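Local coordinates for vacuolar protein sorting-associated protein IST1 (Saccharomyces cerevisiae, PDB 3GGY) that takes part in sorting cargo into multivesicular bodies, regulating the recruitment of the ATPase VPS4 to the ESCRT-III complex, at residues I10-C15 and K129-W134; Q43-N48 and S185-S190; Y55-L60 and L171-I176; N88-E93 and W134-E139. One frame throughout, in Å; residues are numbered along the deposited sequence.

Contact 1: I10-C15 and K129-W134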
loop_
_atom_site.group_PDB
_atom_site.type_symbol
_atom_site.label_atom_id
_atom_site.label_comp_id
_atom_site.label_asym_id
_atom_site.label_seq_id
_atom_site.Cartn_x
_atom_site.Cartn_y
_atom_site.Cartn_z
ATOM N N ILE A 10 10.413 22.535 6.083
ATOM C CA ILE A 10 11.394 22.133 5.085
ATOM C C ILE A 10 11.704 20.647 5.199
ATOM O O ILE A 10 11.802 19.946 4.189
ATOM C CB ILE A 10 12.699 22.946 5.227
ATOM C CG1 ILE A 10 12.412 24.425 4.959
ATOM C CG2 ILE A 10 13.747 22.425 4.259
ATOM C CD1 ILE A 10 13.607 25.334 5.130
ATOM N N LYS A 11 11.854 20.162 6.428
ATOM C CA LYS A 11 12.140 18.751 6.643
ATOM C C LYS A 11 10.965 17.899 6.171
ATOM O O LYS A 11 11.160 16.812 5.628
ATOM C CB LYS A 11 12.418 18.474 8.123
ATOM C CG LYS A 11 13.636 19.199 8.671
ATOM C CD LYS A 11 14.076 18.623 10.014
ATOM C CE LYS A 11 12.969 18.701 11.049
ATOM N NZ LYS A 11 12.547 20.105 11.310
ATOM N N LEU A 12 9.749 18.399 6.377
ATOM C CA LEU A 12 8.550 17.670 5.965
ATOM C C LEU A 12 8.461 17.623 4.442
ATOM O O LEU A 12 8.163 16.578 3.858
ATOM C CB LEU A 12 7.293 18.331 6.543
ATOM C CG LEU A 12 5.942 17.700 6.178
ATOM C CD1 LEU A 12 5.895 16.253 6.649
ATOM C CD2 LEU A 12 4.816 18.502 6.814
ATOM N N LYS A 13 8.728 18.756 3.799
ATOM C CA LYS A 13 8.676 18.822 2.346
ATOM C C LYS A 13 9.669 17.832 1.754
ATOM O O LYS A 13 9.333 17.077 0.844
ATOM C CB LYS A 13 9.006 20.236 1.859
ATOM C CG LYS A 13 8.937 20.391 0.345
ATOM C CD LYS A 13 9.198 21.829 -0.093
ATOM C CE LYS A 13 10.619 22.268 0.238
ATOM N NZ LYS A 13 10.891 23.670 -0.196
ATOM N N THR A 14 10.889 17.843 2.283
ATOM C CA THR A 14 11.944 16.946 1.823
ATOM C C THR A 14 11.509 15.495 1.987
ATOM O O THR A 14 11.710 14.665 1.097
ATOM C CB THR A 14 13.243 17.142 2.632
ATOM O OG1 THR A 14 13.707 18.488 2.479
ATOM C CG2 THR A 14 14.322 16.184 2.152
ATOM N N CYS A 15 10.919 15.197 3.138
ATOM C CA CYS A 15 10.457 13.851 3.441
ATOM C C CYS A 15 9.368 13.389 2.479
ATOM O O CYS A 15 9.460 12.309 1.896
ATOM C CB CYS A 15 9.933 13.792 4.879
ATOM S SG CYS A 15 9.286 12.170 5.362
ATOM N N LYS A 129 6.471 9.702 10.833
ATOM C CA LYS A 129 6.060 9.423 12.201
ATOM C C LYS A 129 6.864 10.306 13.145
ATOM O O LYS A 129 6.301 10.981 14.005
ATOM C CB LYS A 129 6.302 7.955 12.556
ATOM C CG LYS A 129 5.860 7.601 13.968
ATOM C CD LYS A 129 6.179 6.158 14.323
ATOM C CE LYS A 129 7.620 6.001 14.769
ATOM N NZ LYS A 129 7.866 6.696 16.063
ATOM N N ASP A 130 8.183 10.306 12.973
ATOM C CA ASP A 130 9.049 11.112 13.825
ATOM C C ASP A 130 8.669 12.590 13.776
ATOM O O ASP A 130 8.619 13.262 14.809
ATOM C CB ASP A 130 10.516 10.942 13.418
ATOM C CG ASP A 130 11.019 9.524 13.618
ATOM O OD1 ASP A 130 10.609 8.877 14.606
ATOM O OD2 ASP A 130 11.839 9.058 12.799
ATOM N N LEU A 131 8.401 13.096 12.580
ATOM C CA LEU A 131 8.026 14.499 12.425
ATOM C C LEU A 131 6.705 14.832 13.107
ATOM O O LEU A 131 6.591 15.872 13.758
ATOM C CB LEU A 131 7.933 14.865 10.943
ATOM C CG LEU A 131 9.252 14.968 10.180
ATOM C CD1 LEU A 131 8.972 15.147 8.694
ATOM C CD2 LEU A 131 10.066 16.138 10.718
ATOM N N MET A 132 5.712 13.955 12.960
ATOM C CA MET A 132 4.399 14.199 13.558
ATOM C C MET A 132 4.369 13.977 15.065
ATOM O O MET A 132 3.562 14.587 15.768
ATOM C CB MET A 132 3.326 13.342 12.878
ATOM C CG MET A 132 3.124 13.666 11.402
ATOM S SD MET A 132 2.998 15.450 11.070
ATOM C CE MET A 132 4.661 15.780 10.514
ATOM N N ALA A 133 5.243 13.105 15.561
ATOM C CA ALA A 133 5.319 12.855 16.996
ATOM C C ALA A 133 5.826 14.137 17.655
ATOM O O ALA A 133 5.468 14.453 18.788
ATOM C CB ALA A 133 6.269 11.700 17.285
ATOM N N TRP A 134 6.664 14.874 16.935
ATOM C CA TRP A 134 7.207 16.128 17.446
ATOM C C TRP A 134 6.214 17.276 17.263
ATOM O O TRP A 134 5.988 18.072 18.181
ATOM C CB TRP A 134 8.506 16.484 16.713
ATOM C CG TRP A 134 9.045 17.821 17.114
ATOM C CD1 TRP A 134 9.785 18.110 18.227
ATOM C CD2 TRP A 134 8.816 19.069 16.450
ATOM N NE1 TRP A 134 10.027 19.461 18.298
ATOM C CE2 TRP A 134 9.443 20.075 17.219
ATOM C CE3 TRP A 134 8.140 19.438 15.279
ATOM C CZ2 TRP A 134 9.414 21.428 16.857
ATOM C CZ3 TRP A 134 8.109 20.783 14.917
ATOM C CH2 TRP A 134 8.744 21.761 15.705
#

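Contact 2: Q43-N48 and S185-S190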
loop_
_atom_site.group_PDB
_atom_site.type_symbol
_atom_site.label_atom_id
_atom_site.label_comp_id
_atom_site.label_asym_id
_atom_site.label_seq_id
_atom_site.Cartn_x
_atom_site.Cartn_y
_atom_site.Cartn_z
ATOM N N GLN A 43 3.496 -20.856 -16.889
ATOM C CA GLN A 43 4.466 -21.916 -17.145
ATOM C C GLN A 43 4.213 -23.111 -16.227
ATOM O O GLN A 43 4.393 -24.258 -16.631
ATOM C CB GLN A 43 5.891 -21.379 -16.959
ATOM C CG GLN A 43 7.002 -22.347 -17.347
ATOM C CD GLN A 43 6.855 -22.892 -18.762
ATOM O OE1 GLN A 43 6.490 -22.167 -19.688
ATOM N NE2 GLN A 43 7.156 -24.175 -18.935
ATOM N N LEU A 44 3.803 -22.843 -14.990
ATOM C CA LEU A 44 3.496 -23.913 -14.049
ATOM C C LEU A 44 2.291 -24.694 -14.554
ATOM O O LEU A 44 2.245 -25.920 -14.436
ATOM C CB LEU A 44 3.194 -23.343 -12.658
ATOM C CG LEU A 44 4.394 -22.786 -11.890
ATOM C CD1 LEU A 44 3.914 -22.014 -10.664
ATOM C CD2 LEU A 44 5.305 -23.932 -11.485
ATOM N N LEU A 45 1.321 -23.989 -15.129
ATOM C CA LEU A 45 0.131 -24.647 -15.650
ATOM C C LEU A 45 0.487 -25.535 -16.835
ATOM O O LEU A 45 0.017 -26.667 -16.928
ATOM C CB LEU A 45 -0.920 -23.614 -16.070
ATOM C CG LEU A 45 -1.520 -22.769 -14.938
ATOM C CD1 LEU A 45 -2.409 -21.681 -15.523
ATOM C CD2 LEU A 45 -2.303 -23.661 -13.982
ATOM N N LEU A 46 1.321 -25.019 -17.734
ATOM C CA LEU A 46 1.731 -25.779 -18.911
ATOM C C LEU A 46 2.452 -27.067 -18.534
ATOM O O LEU A 46 2.434 -28.040 -19.299
ATOM C CB LEU A 46 2.649 -24.939 -19.807
ATOM C CG LEU A 46 2.053 -23.692 -20.464
ATOM C CD1 LEU A 46 3.110 -23.036 -21.344
ATOM C CD2 LEU A 46 0.830 -24.071 -21.295
ATOM N N THR A 47 3.085 -27.073 -17.363
ATOM C CA THR A 47 3.820 -28.245 -16.900
ATOM C C THR A 47 3.109 -29.069 -15.826
ATOM O O THR A 47 3.742 -29.832 -15.096
ATOM C CB THR A 47 5.239 -27.863 -16.398
ATOM O OG1 THR A 47 5.154 -26.817 -15.419
ATOM C CG2 THR A 47 6.090 -27.391 -17.556
ATOM N N ASN A 48 1.793 -28.902 -15.736
ATOM C CA ASN A 48 0.963 -29.654 -14.802
ATOM C C ASN A 48 1.262 -29.484 -13.315
ATOM O O ASN A 48 0.954 -30.372 -12.522
ATOM C CB ASN A 48 1.032 -31.146 -15.154
ATOM C CG ASN A 48 0.640 -31.429 -16.599
ATOM O OD1 ASN A 48 1.007 -32.462 -17.160
ATOM N ND2 ASN A 48 -0.116 -30.519 -17.203
ATOM N N SER A 185 -7.220 -27.586 -21.427
ATOM C CA SER A 185 -6.973 -28.712 -20.531
ATOM C C SER A 185 -6.049 -28.364 -19.374
ATOM O O SER A 185 -6.269 -28.805 -18.249
ATOM C CB SER A 185 -6.386 -29.899 -21.302
ATOM O OG SER A 185 -5.101 -29.594 -21.820
ATOM N N LYS A 186 -5.023 -27.566 -19.652
ATOM C CA LYS A 186 -4.068 -27.188 -18.620
ATOM C C LYS A 186 -4.678 -26.281 -17.557
ATOM O O LYS A 186 -4.346 -26.389 -16.376
ATOM C CB LYS A 186 -2.856 -26.499 -19.253
ATOM C CG LYS A 186 -2.095 -27.364 -20.252
ATOM C CD LYS A 186 -1.538 -28.627 -19.605
ATOM C CE LYS A 186 -0.691 -29.421 -20.594
ATOM N NZ LYS A 186 -0.243 -30.733 -20.041
ATOM N N LEU A 187 -5.564 -25.381 -17.971
ATOM C CA LEU A 187 -6.188 -24.477 -17.013
ATOM C C LEU A 187 -7.255 -25.194 -16.201
ATOM O O LEU A 187 -7.363 -24.994 -14.993
ATOM C CB LEU A 187 -6.815 -23.271 -17.717
ATOM C CG LEU A 187 -7.412 -22.296 -16.699
ATOM C CD1 LEU A 187 -6.291 -21.725 -15.853
ATOM C CD2 LEU A 187 -8.168 -21.190 -17.386
ATOM N N GLU A 188 -8.045 -26.030 -16.866
ATOM C CA GLU A 188 -9.100 -26.771 -16.187
ATOM C C GLU A 188 -8.559 -27.652 -15.071
ATOM O O GLU A 188 -9.172 -27.763 -14.007
ATOM C CB GLU A 188 -9.872 -27.635 -17.185
ATOM C CG GLU A 188 -10.843 -26.856 -18.045
ATOM C CD GLU A 188 -11.894 -26.129 -17.224
ATOM O OE1 GLU A 188 -12.532 -26.771 -16.363
ATOM O OE2 GLU A 188 -12.088 -24.916 -17.442
ATOM N N ASN A 189 -7.412 -28.278 -15.308
ATOM C CA ASN A 189 -6.818 -29.146 -14.299
ATOM C C ASN A 189 -6.397 -28.388 -13.036
ATOM O O ASN A 189 -6.186 -29.001 -11.989
ATOM C CB ASN A 189 -5.612 -29.903 -14.879
ATOM C CG ASN A 189 -5.999 -30.857 -16.002
ATOM O OD1 ASN A 189 -7.127 -31.347 -16.056
ATOM N ND2 ASN A 189 -5.055 -31.137 -16.894
ATOM N N SER A 190 -6.282 -27.062 -13.127
ATOM C CA SER A 190 -5.875 -26.247 -11.978
ATOM C C SER A 190 -7.059 -25.692 -11.188
ATOM O O SER A 190 -6.905 -25.272 -10.036
ATOM C CB SER A 190 -5.005 -25.081 -12.442
ATOM O OG SER A 190 -5.777 -24.129 -13.152
#

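Contact 3: Y55-L60 and L171-I176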
loop_
_atom_site.group_PDB
_atom_site.type_symbol
_atom_site.label_atom_id
_atom_site.label_comp_id
_atom_site.label_asym_id
_atom_site.label_seq_id
_atom_site.Cartn_x
_atom_site.Cartn_y
_atom_site.Cartn_z
ATOM N N TYR A 55 -0.412 -21.834 -5.229
ATOM C CA TYR A 55 0.363 -21.098 -4.235
ATOM C C TYR A 55 0.879 -19.789 -4.816
ATOM O O TYR A 55 0.853 -18.750 -4.153
ATOM C CB TYR A 55 1.555 -21.937 -3.764
ATOM C CG TYR A 55 1.202 -23.106 -2.870
ATOM C CD1 TYR A 55 2.048 -24.212 -2.774
ATOM C CD2 TYR A 55 0.046 -23.092 -2.089
ATOM C CE1 TYR A 55 1.752 -25.276 -1.923
ATOM C CE2 TYR A 55 -0.257 -24.150 -1.232
ATOM C CZ TYR A 55 0.601 -25.236 -1.155
ATOM O OH TYR A 55 0.320 -26.276 -0.300
ATOM N N ARG A 56 1.341 -19.843 -6.061
ATOM C CA ARG A 56 1.895 -18.666 -6.715
ATOM C C ARG A 56 0.828 -17.605 -6.938
ATOM O O ARG A 56 1.098 -16.405 -6.833
ATOM C CB ARG A 56 2.528 -19.052 -8.050
ATOM C CG ARG A 56 3.536 -18.042 -8.551
ATOM C CD ARG A 56 4.759 -18.025 -7.641
ATOM N NE ARG A 56 5.943 -18.543 -8.316
ATOM C CZ ARG A 56 6.642 -17.863 -9.216
ATOM N NH1 ARG A 56 6.277 -16.632 -9.547
ATOM N NH2 ARG A 56 7.705 -18.414 -9.785
ATOM N N VAL A 57 -0.385 -18.047 -7.256
ATOM C CA VAL A 57 -1.481 -17.113 -7.470
ATOM C C VAL A 57 -1.861 -16.440 -6.152
ATOM O O VAL A 57 -2.136 -15.241 -6.113
ATOM C CB VAL A 57 -2.701 -17.833 -8.080
ATOM C CG1 VAL A 57 -3.930 -16.942 -8.029
ATOM C CG2 VAL A 57 -2.382 -18.206 -9.519
ATOM N N GLU A 58 -1.869 -17.203 -5.066
ATOM C CA GLU A 58 -2.201 -16.619 -3.772
ATOM C C GLU A 58 -1.237 -15.477 -3.457
ATOM O O GLU A 58 -1.644 -14.428 -2.964
ATOM C CB GLU A 58 -2.141 -17.689 -2.683
ATOM C CG GLU A 58 -3.116 -18.833 -2.935
ATOM C CD GLU A 58 -3.099 -19.882 -1.846
ATOM O OE1 GLU A 58 -2.011 -20.430 -1.564
ATOM O OE2 GLU A 58 -4.179 -20.162 -1.277
ATOM N N THR A 59 0.040 -15.682 -3.761
ATOM C CA THR A 59 1.061 -14.671 -3.517
ATOM C C THR A 59 0.835 -13.477 -4.441
ATOM O O THR A 59 0.938 -12.324 -4.022
ATOM C CB THR A 59 2.467 -15.252 -3.765
ATOM O OG1 THR A 59 2.686 -16.357 -2.879
ATOM C CG2 THR A 59 3.536 -14.198 -3.522
ATOM N N LEU A 60 0.521 -13.762 -5.699
ATOM C CA LEU A 60 0.273 -12.711 -6.684
ATOM C C LEU A 60 -0.900 -11.823 -6.262
ATOM O O LEU A 60 -0.867 -10.603 -6.432
ATOM C CB LEU A 60 -0.019 -13.350 -8.048
ATOM C CG LEU A 60 -0.451 -12.439 -9.200
ATOM C CD1 LEU A 60 0.586 -11.349 -9.435
ATOM C CD2 LEU A 60 -0.637 -13.283 -10.456
ATOM N N LEU A 171 -10.422 -17.132 -10.532
ATOM C CA LEU A 171 -10.564 -16.020 -11.455
ATOM C C LEU A 171 -9.189 -15.601 -11.967
ATOM O O LEU A 171 -9.017 -15.355 -13.158
ATOM C CB LEU A 171 -11.254 -14.836 -10.767
ATOM C CG LEU A 171 -11.471 -13.600 -11.644
ATOM C CD1 LEU A 171 -12.342 -13.967 -12.835
ATOM C CD2 LEU A 171 -12.131 -12.495 -10.824
ATOM N N TYR A 172 -8.207 -15.525 -11.071
ATOM C CA TYR A 172 -6.853 -15.154 -11.480
ATOM C C TYR A 172 -6.272 -16.173 -12.463
ATOM O O TYR A 172 -5.612 -15.810 -13.441
ATOM C CB TYR A 172 -5.932 -15.056 -10.260
ATOM C CG TYR A 172 -5.710 -13.643 -9.772
ATOM C CD1 TYR A 172 -6.778 -12.854 -9.343
ATOM C CD2 TYR A 172 -4.427 -13.088 -9.746
ATOM C CE1 TYR A 172 -6.572 -11.545 -8.901
ATOM C CE2 TYR A 172 -4.213 -11.781 -9.305
ATOM C CZ TYR A 172 -5.287 -11.019 -8.887
ATOM O OH TYR A 172 -5.080 -9.726 -8.468
ATOM N N LEU A 173 -6.509 -17.450 -12.196
ATOM C CA LEU A 173 -6.005 -18.498 -13.073
ATOM C C LEU A 173 -6.604 -18.338 -14.470
ATOM O O LEU A 173 -5.897 -18.446 -15.472
ATOM C CB LEU A 173 -6.350 -19.876 -12.504
ATOM C CG LEU A 173 -5.559 -20.250 -11.249
ATOM C CD1 LEU A 173 -6.180 -21.460 -10.568
ATOM C CD2 LEU A 173 -4.113 -20.517 -11.632
ATOM N N LYS A 174 -7.905 -18.072 -14.530
ATOM C CA LYS A 174 -8.577 -17.899 -15.811
ATOM C C LYS A 174 -8.070 -16.671 -16.564
ATOM O O LYS A 174 -7.921 -16.702 -17.787
ATOM C CB LYS A 174 -10.091 -17.788 -15.604
ATOM C CG LYS A 174 -10.726 -19.051 -15.046
ATOM C CD LYS A 174 -12.223 -18.882 -14.867
ATOM C CE LYS A 174 -12.844 -20.121 -14.243
ATOM N NZ LYS A 174 -14.317 -19.961 -14.051
ATOM N N GLU A 175 -7.795 -15.585 -15.847
ATOM C CA GLU A 175 -7.311 -14.384 -16.517
ATOM C C GLU A 175 -5.866 -14.580 -16.981
ATOM O O GLU A 175 -5.473 -14.086 -18.034
ATOM C CB GLU A 175 -7.460 -13.164 -15.596
ATOM C CG GLU A 175 -8.901 -12.994 -15.109
ATOM C CD GLU A 175 -9.160 -11.691 -14.375
ATOM O OE1 GLU A 175 -8.246 -11.186 -13.692
ATOM O OE2 GLU A 175 -10.299 -11.183 -14.468
ATOM N N ILE A 176 -5.079 -15.328 -16.217
ATOM C CA ILE A 176 -3.702 -15.588 -16.625
ATOM C C ILE A 176 -3.735 -16.508 -17.851
ATOM O O ILE A 176 -2.921 -16.369 -18.762
ATOM C CB ILE A 176 -2.897 -16.264 -15.491
ATOM C CG1 ILE A 176 -2.667 -15.257 -14.361
ATOM C CG2 ILE A 176 -1.550 -16.769 -16.014
ATOM C CD1 ILE A 176 -2.060 -15.870 -13.111
#

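Contact 4: N88-E93 and W134-E139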
loop_
_atom_site.group_PDB
_atom_site.type_symbol
_atom_site.label_atom_id
_atom_site.label_comp_id
_atom_site.label_asym_id
_atom_site.label_seq_id
_atom_site.Cartn_x
_atom_site.Cartn_y
_atom_site.Cartn_z
ATOM N N ASN A 88 1.857 23.005 9.037
ATOM C CA ASN A 88 2.770 23.723 9.908
ATOM C C ASN A 88 2.028 24.401 11.057
ATOM O O ASN A 88 2.619 24.702 12.090
ATOM C CB ASN A 88 3.548 24.763 9.101
ATOM C CG ASN A 88 4.566 25.503 9.937
ATOM O OD1 ASN A 88 5.418 24.890 10.584
ATOM N ND2 ASN A 88 4.488 26.828 9.926
ATOM N N ASP A 89 0.729 24.625 10.878
ATOM C CA ASP A 89 -0.080 25.272 11.908
ATOM C C ASP A 89 -0.870 24.280 12.758
ATOM O O ASP A 89 -1.836 24.661 13.422
ATOM C CB ASP A 89 -1.048 26.272 11.270
ATOM C CG ASP A 89 -0.334 27.366 10.501
ATOM O OD1 ASP A 89 0.655 27.918 11.029
ATOM O OD2 ASP A 89 -0.765 27.681 9.373
ATOM N N ILE A 90 -0.461 23.015 12.737
ATOM C CA ILE A 90 -1.138 21.980 13.517
ATOM C C ILE A 90 -0.247 21.543 14.675
ATOM O O ILE A 90 0.858 21.042 14.462
ATOM C CB ILE A 90 -1.468 20.751 12.646
ATOM C CG1 ILE A 90 -2.265 21.186 11.415
ATOM C CG2 ILE A 90 -2.284 19.747 13.450
ATOM C CD1 ILE A 90 -2.506 20.074 10.414
ATOM N N SER A 91 -0.728 21.736 15.901
ATOM C CA SER A 91 0.046 21.372 17.081
ATOM C C SER A 91 -0.659 20.357 17.977
ATOM O O SER A 91 -0.047 19.799 18.889
ATOM C CB SER A 91 0.380 22.627 17.892
ATOM O OG SER A 91 -0.799 23.313 18.280
ATOM N N THR A 92 -1.941 20.124 17.723
ATOM C CA THR A 92 -2.706 19.168 18.518
ATOM C C THR A 92 -3.585 18.272 17.661
ATOM O O THR A 92 -3.984 18.634 16.550
ATOM C CB THR A 92 -3.628 19.871 19.539
ATOM O OG1 THR A 92 -4.708 20.512 18.847
ATOM C CG2 THR A 92 -2.853 20.901 20.339
ATOM N N GLU A 93 -3.895 17.100 18.202
ATOM C CA GLU A 93 -4.730 16.135 17.513
ATOM C C GLU A 93 -6.154 16.652 17.336
ATOM O O GLU A 93 -6.822 16.328 16.359
ATOM C CB GLU A 93 -4.729 14.814 18.289
ATOM C CG GLU A 93 -5.575 13.738 17.664
ATOM C CD GLU A 93 -5.254 12.355 18.193
ATOM O OE1 GLU A 93 -4.488 12.237 19.179
ATOM O OE2 GLU A 93 -5.777 11.381 17.619
ATOM N N TRP A 134 6.664 14.874 16.935
ATOM C CA TRP A 134 7.207 16.128 17.446
ATOM C C TRP A 134 6.214 17.276 17.263
ATOM O O TRP A 134 5.988 18.072 18.181
ATOM C CB TRP A 134 8.506 16.484 16.713
ATOM C CG TRP A 134 9.045 17.821 17.114
ATOM C CD1 TRP A 134 9.785 18.110 18.227
ATOM C CD2 TRP A 134 8.816 19.069 16.450
ATOM N NE1 TRP A 134 10.027 19.461 18.298
ATOM C CE2 TRP A 134 9.443 20.075 17.219
ATOM C CE3 TRP A 134 8.140 19.438 15.279
ATOM C CZ2 TRP A 134 9.414 21.428 16.857
ATOM C CZ3 TRP A 134 8.109 20.783 14.917
ATOM C CH2 TRP A 134 8.744 21.761 15.705
ATOM N N LYS A 135 5.629 17.353 16.072
ATOM C CA LYS A 135 4.680 18.407 15.725
ATOM C C LYS A 135 3.411 18.368 16.568
ATOM O O LYS A 135 2.958 19.395 17.074
ATOM C CB LYS A 135 4.316 18.309 14.241
ATOM C CG LYS A 135 3.512 19.481 13.719
ATOM C CD LYS A 135 4.317 20.766 13.817
ATOM C CE LYS A 135 3.521 21.959 13.312
ATOM N NZ LYS A 135 4.308 23.218 13.400
ATOM N N ILE A 136 2.829 17.181 16.701
ATOM C CA ILE A 136 1.627 17.018 17.507
ATOM C C ILE A 136 2.097 16.393 18.823
ATOM O O ILE A 136 2.494 17.114 19.736
ATOM C CB ILE A 136 0.592 16.131 16.782
ATOM C CG1 ILE A 136 0.218 16.783 15.443
ATOM C CG2 ILE A 136 -0.664 15.973 17.636
ATOM C CD1 ILE A 136 -0.855 16.043 14.664
ATOM N N ASN A 137 2.077 15.069 18.926
ATOM C CA ASN A 137 2.558 14.412 20.139
ATOM C C ASN A 137 2.666 12.901 19.968
ATOM O O ASN A 137 2.173 12.336 18.988
ATOM C CB ASN A 137 1.664 14.755 21.333
ATOM C CG ASN A 137 0.212 14.450 21.073
ATOM O OD1 ASN A 137 -0.164 13.294 20.899
ATOM N ND2 ASN A 137 -0.614 15.488 21.035
ATOM N N VAL A 138 3.330 12.250 20.917
ATOM C CA VAL A 138 3.514 10.806 20.850
ATOM C C VAL A 138 2.186 10.066 20.953
ATOM O O VAL A 138 2.009 9.006 20.342
ATOM C CB VAL A 138 4.462 10.310 21.966
ATOM C CG1 VAL A 138 4.501 8.798 21.975
ATOM C CG2 VAL A 138 5.866 10.867 21.744
ATOM N N GLU A 139 1.256 10.622 21.726
ATOM C CA GLU A 139 -0.056 10.009 21.892
ATOM C C GLU A 139 -0.732 9.836 20.536
ATOM O O GLU A 139 -1.346 8.804 20.266
ATOM C CB GLU A 139 -0.945 10.878 22.784
ATOM C CG GLU A 139 -0.558 10.897 24.258
ATOM C CD GLU A 139 0.907 11.233 24.499
ATOM O OE1 GLU A 139 1.361 12.328 24.090
ATOM O OE2 GLU A 139 1.603 10.393 25.112
HETATM O O HOH W 1 6.645 24.461 13.077
HETATM O O HOH W 2 -0.307 18.204 21.100
HETATM O O HOH W 3 -2.901 13.494 20.900
HETATM O O HOH W 4 -2.984 16.506 20.813
#

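Contact 1: I10-C15 and K129-W134
Leu-131 reaches across to Lys-11, Leu-12 and Cys-15, and it carries most of this contact between two helices that run nearly antiparallel, at 154°, with axes 10.8 Å apart. From CB, which points toward the facing helix, the chain leads to CG, anti to the carbonyl carbon (chi1 -72°), and its two methyls then go to different partners. CD1 drops onto the backbone of the other helix, 3.7 Å from Leu-12 CA. The same methyl touches the tip of that leucine, with Leu-131 CD1 3.9 Å from Leu-12 CD1, and it lies 4.2 Å from Cys-15 CB. The second branch, CD2, stops 3.9 Å from Lys-11 CE. This lysine therefore contributes a methylene, its chain bending at chi3 and chi4, while NZ hydrogen-bonds to Ile-6 O. Beside this fork Met-132 adds its terminal methyl, CE lying 4.1 Å from Leu-12 CD1; the two side chains meet at about a right angle. No hydrogen bond crosses the interface, so its cohesion is apolar. Leu-128, a turn before Met-132, extends the same packing onto Leu-12 and Cys-15. Helix 125-135 is thus pressed between the start of helix 8-46 and, on the side of Met-132, Ile-109 and Ile-113 of helix 105-115 and Phe-140 of helix 138-147.

Contact 2: Q43-N48 and S185-S190
Leu-45 CD2 and Ser-190 CB are pressed to 3.4 Å, closer than carbons usually come in van der Waals contact. The serine is held in this tight spot by its own turn: OG, at chi1 70°, sits between the backbone N and the carbonyl carbon, and donates to Leu-187 O at 2.6 Å, a carbonyl that also takes the N-H of Ser-190. The other methyl of Leu-45 turns to Leu-187; these leucines lie side by side and point the same way, with Leu-45 CD1 3.9 Å from Leu-187 CD1. Helix 8-46 finishes here in a Schellman motif: Lys-49 N reaches back to Leu-44 O and Asn-48 N to Leu-45 O, with Asn-48 the C-prime residue at a positive phi of 61°. Across this helix end runs Lys-186 of the short helix 184-188, bent at chi2. Its CD passes 3.7 Å from Leu-45 O and its CE 3.7 Å from Leu-46 O. The ammonium would probably interact favourably with the helix dipole. An alanine at Lys-186 would probably leave this helix end without its nearby charge and open a gap where CD and CE now pass the two carbonyls, although CB would stay. Leu-45 also packs on Glu-50 and Ala-53 of helix 50-82, and Leu-187 on Leu-173 and Ala-177 of helix 166-179.

Contact 3: Y55-L60 and L171-I176
Helices 55-60 and 171-176 cross almost perpendicularly, at 97°, with axes 10.4 Å apart, the CA atoms of Val-57 and Tyr-172 being the nearest pair across the crossing. The two methyls of Val-57 divide between two residues: CG1 abuts Tyr-172 CB at 3.5 Å, and CG2 meets Leu-173 CD2 at 3.6 Å. Tyr-172 has a chi1 of -100°, well off the staggered positions, which sets CG 4.1 Å from Val-57 CG1. Its ring presents an edge to Leu-60, with Leu-60 CG 3.8 Å from CE2 of Tyr-172 and Leu-60 CD2 lying in the ring plane. That same CD2 meets Ile-176 CD1 tip to tip at 4.0 Å. The phenol hydroxyl hydrogen-bonds to Asp-64, so the ring is held at both ends. An alanine at Tyr-172 would probably leave Asp-64 without this partner and open a gap at the side of Leu-60 where the ring edge now lies. Arg-38 lies against Leu-60, Tyr-172 and Ile-176, so both helix 8-46 and helix 50-82, the arms of the long hairpin, take part. A short helix laid across such a hairpin near its turn is characteristic of the ESCRT-III-like fold of this N-terminal domain.

Contact 4: N88-E93 and W134-E139
Lys-135 stretches past the backbone of Ile-90 to reach Asn-88. Its CG is anti to the backbone N (chi1 -171°), the chain bends once, at chi2, and then runs extended. NZ donates to Asn-88 O at 2.6 Å, tilted 34° from the carbonyl plane, and weakly to OD1 of the same asparagine, which water 1 also joins to NZ. On the way, CE passes only 3.0 Å from Ile-90 O, a buried carbonyl with no partner in the model; CE, made electron-poor by the ammonium nitrogen, would probably ease its burial in part. In Ile-136, CG1 is anti to the carbonyl carbon (chi1 -60°) and carries CD1 to Ile-90 CG2 at 4.2 Å, while CG2, anti to the backbone N, rests on Glu-93 N at 3.5 Å. Two helices start at this junction, each with its own N-cap: Thr-92 for helix 93-99 and Asn-137 for helix 138-147. Just ahead of the caps the backbones exchange CA-H...O contacts, Ser-91 CA to Lys-135 O and Ile-136 CA to Ser-91 O. Asn-137 OD1 takes the N-H of Phe-140, and water 3 links it to OE1 of Glu-93, whose OE2 forms a salt bridge with Arg-110.

In the fold
The four contacts fall into two groups at opposite sides of the chain's centre. Contacts 1 and 4 have centres 11 Å apart and share helix 125-135, whereas contacts 2 and 3, with centres 12 Å apart, touch where Leu-187 packs on Leu-173. Between the groups, centres are 39 to 55 Å apart. Helix 8-46 spans this distance, from contact 1 near its start to contact 2 at its end; helix 50-82 carries contact 3. Along the chain, contacts 3 and 4 nest inside the loop closed by contact 2, and contact 1 crosses all three. The long hairpin of helices 8-46 and 50-82 is packed near both ends, by helix 125-135 and, at the turn, helices 166-179 and 184-188.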